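Local coordinates for monosaccharide ABC transporter substrate-binding protein, CUT2 family (Bradyrhizobium sp., PDB 4YHS), which probably captures a sugar or related small solute outside the cytoplasmic membrane and hands it to its ABC importer, at residues Pro51-Ala55 with Glu83-Val89; Leu74-Tyr78 with Pro345-Pro351; Phe164-Ala169 with Ala202-Phe207; Met292-Ser298 with Pro325-Asp331. One frame throughout, in Å; residues are numbered along the deposited sequence.

Interaction 1. Residues Pro51-Ala55 with Glu83-Val89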
# COMPACT_ATOMS: atom_id res chain seq x y z
N PRO A 51 18.24 -6.43 -3.45
CA PRO A 51 18.31 -7.43 -2.39
C PRO A 51 19.54 -8.31 -2.52
O PRO A 51 20.32 -8.20 -3.50
CB PRO A 51 17.03 -8.24 -2.61
CG PRO A 51 16.91 -8.27 -4.10
CD PRO A 51 17.41 -6.92 -4.57
N LEU A 52 19.75 -9.16 -1.51
CA LEU A 52 20.79 -10.18 -1.57
C LEU A 52 20.47 -11.22 -2.62
O LEU A 52 19.30 -11.46 -2.92
CB LEU A 52 20.96 -10.87 -0.21
CG LEU A 52 21.38 -10.00 0.98
CD1 LEU A 52 21.31 -10.82 2.27
CD2 LEU A 52 22.79 -9.42 0.79
N GLU A 53 21.52 -11.84 -3.17
CA GLU A 53 21.34 -12.97 -4.07
C GLU A 53 20.81 -14.21 -3.35
O GLU A 53 19.90 -14.88 -3.84
CB GLU A 53 22.66 -13.30 -4.80
CG GLU A 53 22.96 -12.32 -5.93
CD GLU A 53 21.83 -12.27 -6.95
OE1 GLU A 53 21.67 -13.25 -7.71
OE2 GLU A 53 21.08 -11.26 -6.99
N LYS A 54 21.38 -14.49 -2.18
CA LYS A 54 21.01 -15.65 -1.37
C LYS A 54 21.27 -15.38 0.10
O LYS A 54 22.17 -14.60 0.44
CB LYS A 54 21.80 -16.90 -1.79
CG LYS A 54 21.20 -17.71 -2.93
CD LYS A 54 19.90 -18.38 -2.53
CE LYS A 54 19.37 -19.28 -3.64
NZ LYS A 54 18.14 -20.01 -3.20
N ALA A 55 20.52 -16.05 0.98
CA ALA A 55 20.88 -16.12 2.39
C ALA A 55 22.01 -17.12 2.56
O ALA A 55 22.18 -18.03 1.75
CB ALA A 55 19.69 -16.53 3.23
N GLU A 83 9.86 -14.18 -1.80
CA GLU A 83 11.21 -13.70 -1.49
C GLU A 83 11.89 -14.68 -0.52
O GLU A 83 13.07 -14.95 -0.64
CB GLU A 83 11.18 -12.28 -0.93
CG GLU A 83 12.59 -11.64 -0.80
CD GLU A 83 13.19 -11.30 -2.16
OE1 GLU A 83 12.64 -11.70 -3.22
OE2 GLU A 83 14.22 -10.63 -2.16
N SER A 84 11.14 -15.24 0.43
CA SER A 84 11.73 -16.26 1.30
C SER A 84 12.24 -17.48 0.49
O SER A 84 13.34 -17.97 0.72
CB SER A 84 10.72 -16.68 2.37
OG SER A 84 10.40 -15.58 3.23
N LYS A 85 11.43 -17.96 -0.46
CA LYS A 85 11.87 -19.02 -1.36
C LYS A 85 13.13 -18.63 -2.16
O LYS A 85 14.07 -19.42 -2.25
CB LYS A 85 10.76 -19.39 -2.34
CG LYS A 85 10.07 -20.72 -2.07
CD LYS A 85 9.23 -21.18 -3.28
CE LYS A 85 8.12 -20.18 -3.60
NZ LYS A 85 7.20 -20.61 -4.71
N ARG A 86 13.15 -17.42 -2.71
CA ARG A 86 14.26 -16.98 -3.57
C ARG A 86 15.56 -16.96 -2.78
O ARG A 86 16.60 -17.40 -3.26
CB ARG A 86 14.00 -15.59 -4.14
CG ARG A 86 14.96 -15.20 -5.25
CD ARG A 86 14.71 -13.78 -5.73
NE ARG A 86 15.08 -12.80 -4.71
CZ ARG A 86 16.33 -12.48 -4.38
NH1 ARG A 86 16.56 -11.58 -3.44
NH2 ARG A 86 17.35 -13.06 -4.99
N LEU A 87 15.48 -16.47 -1.55
CA LEU A 87 16.68 -16.30 -0.69
C LEU A 87 17.09 -17.59 -0.02
O LEU A 87 18.23 -17.72 0.45
CB LEU A 87 16.44 -15.22 0.37
CG LEU A 87 16.43 -13.77 -0.15
CD1 LEU A 87 16.03 -12.79 0.96
CD2 LEU A 87 17.77 -13.41 -0.76
N GLY A 88 16.19 -18.56 0.02
CA GLY A 88 16.48 -19.82 0.69
C GLY A 88 16.21 -19.84 2.19
O GLY A 88 16.91 -20.53 2.94
N VAL A 89 15.19 -19.11 2.65
CA VAL A 89 14.95 -19.03 4.09
C VAL A 89 13.57 -19.61 4.38
O VAL A 89 12.81 -19.86 3.45
CB VAL A 89 15.08 -17.57 4.62
CG1 VAL A 89 16.53 -17.09 4.45
CG2 VAL A 89 14.09 -16.62 3.93
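The guanidinium of Arg-86 lies against the ring of Pro-51, with NH1 3.4 Å from CG, and reaches past it to the backbone of the 51-55 loop. Its NH1 gives a nearly straight bond of 2.8 Å to Leu-52 O, which sits at the edge of the guanidinium and in its plane; NH2 adds a weak bond to the same oxygen. The NE/NH1 edge is taken by Glu-83, one turn earlier in the helix. There NE and NH1 grip the carboxylate side-on, one oxygen each, both oxygens being met from above the carboxylate plane. The bend of the arginine chain at chi3 (69°) turns the flat group back toward Glu-83, whose OE1 also pairs with Arg-304 and Trp-26. With an alanine here, Leu-52 O would probably be left without its mate on the helix and Glu-83 with one positive partner fewer.

Beyond this pair the loop follows the end of the helix. Lys-54 folds back so that NZ bonds Arg-86 O at 3.0 Å, above the carbonyl plane, while Ala-55 N bonds Leu-87 O at 2.9 Å. Leu-87 CD2 fills in against Leu-52 CB, 4.1 Å away. Gly-88, with positive phi, is the C-prime residue of the Schellman motif closing the helix, and past it Val-89 CG1 presses on Ala-55 CB at 3.4 Å, a tight carbon contact. The loop between strands 43-49 and 60-65 is thereby laid over the C-terminal end of helix 71-87, with Leu-52 also touching Val-311 and Arg-312 of helix 299-314.

Interaction 2. Residues Leu74-Tyr78 with Pro345-Pro351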
# COMPACT_ATOMS: atom_id res chain seq x y z
N LEU A 74 -3.12 -10.56 0.56
CA LEU A 74 -2.69 -11.68 -0.26
C LEU A 74 -1.46 -11.30 -1.09
O LEU A 74 -0.54 -12.08 -1.27
CB LEU A 74 -3.84 -12.14 -1.16
CG LEU A 74 -3.70 -13.46 -1.91
CD1 LEU A 74 -3.60 -14.63 -0.93
CD2 LEU A 74 -4.91 -13.65 -2.87
N GLY A 75 -1.45 -10.08 -1.62
CA GLY A 75 -0.27 -9.58 -2.31
C GLY A 75 0.98 -9.50 -1.43
O GLY A 75 2.08 -9.90 -1.83
N VAL A 76 0.82 -9.00 -0.20
CA VAL A 76 1.94 -8.97 0.71
C VAL A 76 2.42 -10.41 1.00
O VAL A 76 3.64 -10.67 1.03
CB VAL A 76 1.60 -8.26 2.03
CG1 VAL A 76 2.84 -8.11 2.85
CG2 VAL A 76 0.97 -6.92 1.77
N ASP A 77 1.48 -11.34 1.20
CA ASP A 77 1.79 -12.76 1.44
C ASP A 77 2.65 -13.32 0.29
O ASP A 77 3.64 -14.01 0.51
CB ASP A 77 0.51 -13.57 1.58
CG ASP A 77 0.77 -15.05 1.77
OD1 ASP A 77 1.42 -15.43 2.76
OD2 ASP A 77 0.31 -15.82 0.93
N TYR A 78 2.20 -13.06 -0.93
CA TYR A 78 2.91 -13.52 -2.11
C TYR A 78 4.36 -13.04 -2.11
O TYR A 78 5.26 -13.82 -2.36
CB TYR A 78 2.18 -13.04 -3.37
CG TYR A 78 2.87 -13.38 -4.66
CD1 TYR A 78 2.75 -14.66 -5.23
CD2 TYR A 78 3.62 -12.43 -5.34
CE1 TYR A 78 3.38 -14.97 -6.41
CE2 TYR A 78 4.25 -12.73 -6.53
CZ TYR A 78 4.14 -14.00 -7.06
OH TYR A 78 4.76 -14.32 -8.26
N PRO A 345 -1.39 -9.50 -6.02
CA PRO A 345 -1.15 -10.94 -6.10
C PRO A 345 -1.55 -11.48 -7.47
O PRO A 345 -2.41 -10.87 -8.11
CB PRO A 345 -2.04 -11.50 -5.00
CG PRO A 345 -3.16 -10.53 -4.91
CD PRO A 345 -2.53 -9.18 -5.13
N PRO A 346 -0.96 -12.60 -7.91
CA PRO A 346 -1.44 -13.22 -9.14
C PRO A 346 -2.92 -13.58 -9.00
O PRO A 346 -3.33 -13.88 -7.88
CB PRO A 346 -0.58 -14.50 -9.26
CG PRO A 346 0.67 -14.15 -8.43
CD PRO A 346 0.15 -13.36 -7.30
N ASP A 347 -3.68 -13.54 -10.09
CA ASP A 347 -5.04 -14.12 -10.06
C ASP A 347 -5.00 -15.57 -9.61
O ASP A 347 -4.14 -16.34 -10.02
CB ASP A 347 -5.69 -14.06 -11.43
CG ASP A 347 -5.80 -12.65 -11.95
OD1 ASP A 347 -6.70 -11.93 -11.49
OD2 ASP A 347 -5.00 -12.27 -12.81
N GLY A 348 -5.92 -15.95 -8.74
CA GLY A 348 -6.07 -17.35 -8.39
C GLY A 348 -5.11 -17.78 -7.30
O GLY A 348 -5.24 -18.87 -6.78
N PHE A 349 -4.15 -16.92 -6.96
CA PHE A 349 -3.14 -17.26 -5.95
C PHE A 349 -3.83 -17.56 -4.63
O PHE A 349 -4.72 -16.83 -4.19
CB PHE A 349 -2.13 -16.12 -5.79
CG PHE A 349 -1.13 -16.33 -4.66
CD1 PHE A 349 -0.12 -17.28 -4.77
CD2 PHE A 349 -1.22 -15.59 -3.50
CE1 PHE A 349 0.80 -17.45 -3.72
CE2 PHE A 349 -0.29 -15.77 -2.46
CZ PHE A 349 0.70 -16.69 -2.60
N LYS A 350 -3.43 -18.69 -4.05
CA LYS A 350 -3.89 -19.12 -2.75
C LYS A 350 -2.83 -18.78 -1.69
O LYS A 350 -1.64 -18.97 -1.92
CB LYS A 350 -4.18 -20.62 -2.78
CG LYS A 350 -5.39 -20.98 -3.65
CD LYS A 350 -5.69 -22.47 -3.65
CE LYS A 350 -7.01 -22.80 -4.34
NZ LYS A 350 -7.30 -24.28 -4.39
N PRO A 351 -3.28 -18.28 -0.52
CA PRO A 351 -2.29 -17.88 0.48
C PRO A 351 -1.36 -18.99 0.92
O PRO A 351 -1.77 -20.15 0.99
CB PRO A 351 -3.15 -17.40 1.65
CG PRO A 351 -4.48 -17.93 1.41
CD PRO A 351 -4.66 -18.07 -0.05
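A type II beta turn, Pro-346 to Phe-349, in the C-terminal tail folds over helix 71-87 of this periplasmic-binding-protein fold, and a T-shaped aromatic pair joins the two. The edge of the Tyr-78 ring points at the face of Phe-349, the planes standing at 86° with centroids 5.2 Å apart. Tyr-78 CD1 is the atom that leads, 3.7 Å from Phe-349 CE1. In the same tyrosine, CB also lies over the phenylalanine face as a CH-pi contact. One face of the Tyr-78 ring receives Pro-346, whose CD stands 3.7 Å from the centroid and only 15° off the normal. The tyrosine is therefore held by a proline on a face and a phenylalanine at an edge.

Phe-349 has its CG opposite the backbone N (chi1 174°), which carries the ring in from the turn to the helix between Tyr-78 and Leu-74. Leu-74 CG lies at the ring's edge, in its plane, and CD1 is 3.6 Å from Phe-349 CD2; the same methyl also reaches Pro-351 CD. Leu-74 CG also packs against Pro-345 CB at 4.0 Å. Next along the helix Gly-75 lets Pro-345 come close, its CA lying 3.6 Å from Pro-345 CD. Gly-348, at the third position of the turn, has the positive phi that a type II turn requires. No hydrogen bond crosses between the two segments, but Asp-77 OD2 accepts one from Val-352 N just beyond, and that same oxygen lies near the plane of the phenylalanine ring, 3.4 Å from Phe-349 CE2.

Interaction 3. Residues Phe164-Ala169 with Ala202-Phe207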
# COMPACT_ATOMS: atom_id res chain seq x y z
N PHE A 164 0.44 7.15 2.89
CA PHE A 164 -0.79 7.45 2.17
C PHE A 164 -0.82 8.93 1.77
O PHE A 164 -1.56 9.29 0.88
CB PHE A 164 -2.03 7.07 2.99
CG PHE A 164 -2.64 5.74 2.57
CD1 PHE A 164 -3.37 5.65 1.41
CD2 PHE A 164 -2.44 4.61 3.34
CE1 PHE A 164 -3.91 4.44 1.00
CE2 PHE A 164 -2.99 3.40 2.94
CZ PHE A 164 -3.72 3.32 1.78
N TYR A 165 0.02 9.77 2.39
CA TYR A 165 0.15 11.15 1.91
C TYR A 165 0.63 11.11 0.46
O TYR A 165 0.08 11.76 -0.44
CB TYR A 165 1.12 11.97 2.75
CG TYR A 165 1.31 13.38 2.24
CD1 TYR A 165 2.25 13.67 1.27
CD2 TYR A 165 0.54 14.43 2.72
CE1 TYR A 165 2.41 14.95 0.79
CE2 TYR A 165 0.68 15.71 2.23
CZ TYR A 165 1.64 15.96 1.28
OH TYR A 165 1.80 17.23 0.81
N THR A 166 1.65 10.29 0.23
CA THR A 166 2.25 10.17 -1.10
C THR A 166 1.31 9.51 -2.10
O THR A 166 1.28 9.88 -3.28
CB THR A 166 3.58 9.35 -1.04
OG1 THR A 166 4.39 9.85 0.01
CG2 THR A 166 4.34 9.41 -2.39
N MSE A 167 0.54 8.50 -1.67
CA MSE A 167 -0.50 7.96 -2.54
C MSE A 167 -1.49 9.03 -3.02
O MSE A 167 -1.85 9.06 -4.21
CB MSE A 167 -1.26 6.84 -1.84
CG MSE A 167 -0.40 5.67 -1.41
SE MSE A 167 0.16 4.59 -2.94
CE MSE A 167 -1.44 3.45 -3.00
N GLY A 168 -1.99 9.86 -2.10
CA GLY A 168 -2.89 10.93 -2.49
C GLY A 168 -2.21 11.96 -3.39
O GLY A 168 -2.77 12.42 -4.39
N ALA A 169 -0.99 12.33 -3.03
CA ALA A 169 -0.22 13.32 -3.77
C ALA A 169 0.04 12.91 -5.21
O ALA A 169 -0.12 13.70 -6.12
CB ALA A 169 1.09 13.59 -3.07
N ALA A 202 -4.49 11.55 5.60
CA ALA A 202 -3.18 11.71 4.94
C ALA A 202 -3.33 11.76 3.41
O ALA A 202 -2.75 12.61 2.76
CB ALA A 202 -2.23 10.57 5.33
N ALA A 203 -4.10 10.86 2.83
CA ALA A 203 -4.35 10.87 1.39
C ALA A 203 -5.06 12.16 0.98
O ALA A 203 -4.74 12.75 -0.05
CB ALA A 203 -5.17 9.64 0.98
N ASN A 204 -6.00 12.63 1.80
CA ASN A 204 -6.66 13.89 1.54
C ASN A 204 -5.70 15.08 1.47
O ASN A 204 -5.74 15.86 0.50
CB ASN A 204 -7.74 14.16 2.59
CG ASN A 204 -8.49 15.45 2.32
OD1 ASN A 204 -9.19 15.59 1.31
ND2 ASN A 204 -8.32 16.43 3.21
N LYS A 205 -4.84 15.23 2.48
CA LYS A 205 -3.87 16.30 2.50
C LYS A 205 -2.95 16.24 1.30
O LYS A 205 -2.71 17.24 0.64
CB LYS A 205 -3.03 16.28 3.80
CG LYS A 205 -3.78 16.68 5.05
CD LYS A 205 -2.83 16.85 6.25
CE LYS A 205 -3.57 17.23 7.53
NZ LYS A 205 -4.61 16.21 7.92
N GLY A 206 -2.45 15.05 1.00
CA GLY A 206 -1.59 14.87 -0.16
C GLY A 206 -2.27 15.26 -1.48
O GLY A 206 -1.68 15.97 -2.30
N PHE A 207 -3.49 14.79 -1.67
CA PHE A 207 -4.25 15.10 -2.88
C PHE A 207 -4.48 16.61 -3.02
O PHE A 207 -4.28 17.18 -4.09
CB PHE A 207 -5.58 14.35 -2.86
CG PHE A 207 -6.38 14.50 -4.11
CD1 PHE A 207 -6.05 13.78 -5.24
CD2 PHE A 207 -7.45 15.39 -4.17
CE1 PHE A 207 -6.78 13.91 -6.43
CE2 PHE A 207 -8.18 15.54 -5.34
CZ PHE A 207 -7.84 14.80 -6.47
O HOH W 1 1.11 16.89 -2.28
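Tyr-165 lays one face of its ring over Gly-206 in a right-handed, glycine-mediated close helix crossing, with small residues spaced by four (Ala-202, Gly-206). Segments 164-169 and 202-207, on helices 164-178 and 198-211, cross at -41°, their axes 6.4 Å apart at closest. Gly-206 CA is 3.6 Å from the ring centroid and 20° off the normal, a CH-pi contact displaced toward CE2. With chi1 at 178° the ring is carried across to the neighbouring helix. Replacing it with an alanine would probably uncover Gly-206 on this side and deprive Asp-209 of its phenol partner.

Gly-168 and Gly-206 let the backbones meet, since a CB on either would clash with a carbonyl across the contact. No hydrogen bond joins the two segments directly; CA-H...O contacts line the crossing: Gly-206 CA faces Tyr-165 O at 3.5 Å, and Gly-168 CA faces Ala-203 O at 3.6 Å. Phe-164 turns away to meet Trp-199 and the bound bis-tris, its CD1 still near Ala-203 CB, while its CB packs on Ala-202 CB; Phe-207 stacks on Trp-190 and presents its edge to Gly-168 O. A water bridges the helices, donating to Tyr-165 OH and, at 2.9 Å, to Gly-206 O.

Interaction 4. Residues Met292-Ser298 with Pro325-Asp331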
# COMPACT_ATOMS: atom_id res chain seq x y z
N MSE A 292 -9.62 5.31 -15.16
CA MSE A 292 -8.49 5.95 -15.83
C MSE A 292 -7.14 5.63 -15.20
O MSE A 292 -6.15 5.36 -15.92
CB MSE A 292 -8.64 7.47 -15.85
CG MSE A 292 -7.39 8.19 -16.43
SE MSE A 292 -7.82 10.11 -16.57
CE MSE A 292 -8.36 10.08 -18.41
N ALA A 293 -7.06 5.71 -13.88
CA ALA A 293 -5.75 5.63 -13.21
C ALA A 293 -5.85 5.39 -11.72
O ALA A 293 -6.86 5.74 -11.09
CB ALA A 293 -4.97 6.92 -13.45
N ALA A 294 -4.77 4.85 -11.14
CA ALA A 294 -4.60 4.73 -9.70
C ALA A 294 -3.11 4.51 -9.41
O ALA A 294 -2.43 3.89 -10.20
CB ALA A 294 -5.43 3.55 -9.14
N PRO A 295 -2.62 4.99 -8.26
CA PRO A 295 -1.24 4.70 -7.86
C PRO A 295 -1.08 3.28 -7.36
O PRO A 295 -2.03 2.69 -6.83
CB PRO A 295 -0.98 5.68 -6.73
CG PRO A 295 -2.30 5.85 -6.09
CD PRO A 295 -3.32 5.81 -7.24
N ALA A 296 0.12 2.73 -7.51
CA ALA A 296 0.43 1.43 -6.93
C ALA A 296 1.53 1.62 -5.91
O ALA A 296 2.51 2.30 -6.18
CB ALA A 296 0.85 0.46 -8.00
N ASP A 297 1.36 0.99 -4.75
CA ASP A 297 2.42 1.02 -3.70
C ASP A 297 3.29 -0.22 -3.74
O ASP A 297 4.19 -0.39 -2.90
CB ASP A 297 1.83 1.20 -2.30
CG ASP A 297 1.12 -0.04 -1.75
OD1 ASP A 297 0.76 -0.93 -2.52
OD2 ASP A 297 0.88 -0.06 -0.54
N SER A 298 3.08 -1.04 -4.76
CA SER A 298 3.88 -2.26 -4.93
C SER A 298 3.92 -3.04 -3.60
O SER A 298 5.00 -3.32 -3.05
CB SER A 298 5.31 -1.92 -5.39
OG SER A 298 5.34 -1.36 -6.67
N PRO A 325 8.71 1.12 -1.73
CA PRO A 325 8.72 1.24 -3.18
C PRO A 325 8.34 2.67 -3.61
O PRO A 325 7.57 3.33 -2.93
CB PRO A 325 7.65 0.25 -3.62
CG PRO A 325 7.59 -0.74 -2.53
CD PRO A 325 7.82 0.03 -1.28
N LYS A 326 8.92 3.13 -4.70
CA LYS A 326 8.55 4.42 -5.26
C LYS A 326 7.18 4.32 -5.86
O LYS A 326 6.90 3.50 -6.74
CB LYS A 326 9.57 4.86 -6.31
CG LYS A 326 9.28 6.18 -6.96
CD LYS A 326 9.76 7.30 -6.08
CE LYS A 326 9.48 8.69 -6.68
NZ LYS A 326 9.75 9.75 -5.66
N ILE A 327 6.29 5.18 -5.40
CA ILE A 327 4.91 5.12 -5.86
C ILE A 327 4.82 5.73 -7.26
O ILE A 327 5.43 6.77 -7.53
CB ILE A 327 3.99 5.83 -4.87
CG1 ILE A 327 3.93 5.05 -3.57
CG2 ILE A 327 2.58 6.01 -5.48
CD1 ILE A 327 3.49 5.91 -2.38
N PHE A 328 4.05 5.08 -8.13
CA PHE A 328 3.84 5.53 -9.50
C PHE A 328 2.40 5.28 -9.88
O PHE A 328 1.74 4.39 -9.33
CB PHE A 328 4.78 4.82 -10.50
CG PHE A 328 4.64 3.31 -10.51
CD1 PHE A 328 5.39 2.53 -9.64
CD2 PHE A 328 3.83 2.67 -11.43
CE1 PHE A 328 5.31 1.14 -9.64
CE2 PHE A 328 3.72 1.28 -11.43
CZ PHE A 328 4.47 0.51 -10.54
N VAL A 329 1.92 6.08 -10.84
CA VAL A 329 0.52 6.01 -11.21
C VAL A 329 0.40 5.05 -12.40
O VAL A 329 1.11 5.19 -13.39
CB VAL A 329 -0.03 7.40 -11.57
CG1 VAL A 329 -1.42 7.28 -12.14
CG2 VAL A 329 -0.02 8.31 -10.33
N VAL A 330 -0.51 4.09 -12.27
CA VAL A 330 -0.82 3.16 -13.32
C VAL A 330 -2.03 3.62 -14.16
O VAL A 330 -3.10 3.94 -13.59
CB VAL A 330 -1.10 1.79 -12.71
CG1 VAL A 330 -1.51 0.79 -13.78
CG2 VAL A 330 0.14 1.30 -11.97
N ASP A 331 -1.87 3.57 -15.48
CA ASP A 331 -2.96 3.93 -16.40
C ASP A 331 -2.85 3.09 -17.66
O ASP A 331 -2.04 2.17 -17.71
CB ASP A 331 -2.94 5.43 -16.75
CG ASP A 331 -1.69 5.88 -17.48
OD1 ASP A 331 -0.89 5.06 -17.98
OD2 ASP A 331 -1.55 7.12 -17.56
O HOH W 2 5.18 1.33 -5.95
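Strands 293-296 and 328-331 run antiparallel, their short axes 4.4 Å apart at the closest point and at 141° to each other. Ala-294 and Val-330 form a hydrogen-bonded pair with both bonds made, Val-330 N to Ala-294 O at 2.8 Å and Ala-294 N to Val-330 O at 3.1 Å. Further along, Ala-296 N bonds Phe-328 O at 2.9 Å. Pro-295 falls opposite Val-329 in a non-hydrogen-bonded pair, where the missing N-H costs this pairing nothing; its CA-H approaches Phe-328 O.

Side chains separate onto the two faces of the sheet. With Pro-295 and Ala-293 lies Val-329, whose CG1 touches Ala-293 CB at 3.8 Å; Tyr-174 of helix 164-178 packs on both Ala-293 and Val-329. On the other face Ala-296 CB meets Val-330 CG2 and the ring of Phe-328. That ring is brought over by chi1 of 58°, with CG between the backbone N and the carbonyl carbon, and CE1 arrives 3.9 Å from Ser-298 OG.

The pair belongs to the mixed sheet of this periplasmic-binding-protein fold, where strand 322-331 pairs antiparallel with 293-296 and 29-35 and parallel with 158-160. Past the paired strands Pro-325 CB packs on Ser-298 CB at 3.6 Å. A water bridges the two segments: it donates to Ala-296 O and Lys-326 O and accepts from Ser-298 OG, which also bonds Tyr-29. Asp-297 turns its carboxylate away from Pro-325-Asp-331, toward the hydroxyl of Tyr-72, and its side chain comes within about 5 Å of the bound bis-tris.

From the N terminus, interaction 1 closes first, bringing the loop after strand 43-49 against the end of helix 71-87, 28 residues on. Interaction 2 starts within that span, on the same helix, and closes only near the C terminus, fastening the tail after strand 322-331 to it, so the two cross along the chain. The long loop of interaction 2 encloses interactions 3 and 4, which follow one another in series. Interaction 3 joins helices 164-178 and 198-211, and interaction 4 pairs strands 293-296 and 322-331. These last two touch: the Met-167 selenium and Thr-166 CG2 pack on Ile-327 CD1. Interactions 1 and 3 lie on opposite sides of the chain's centre, their centres about 33 Å apart.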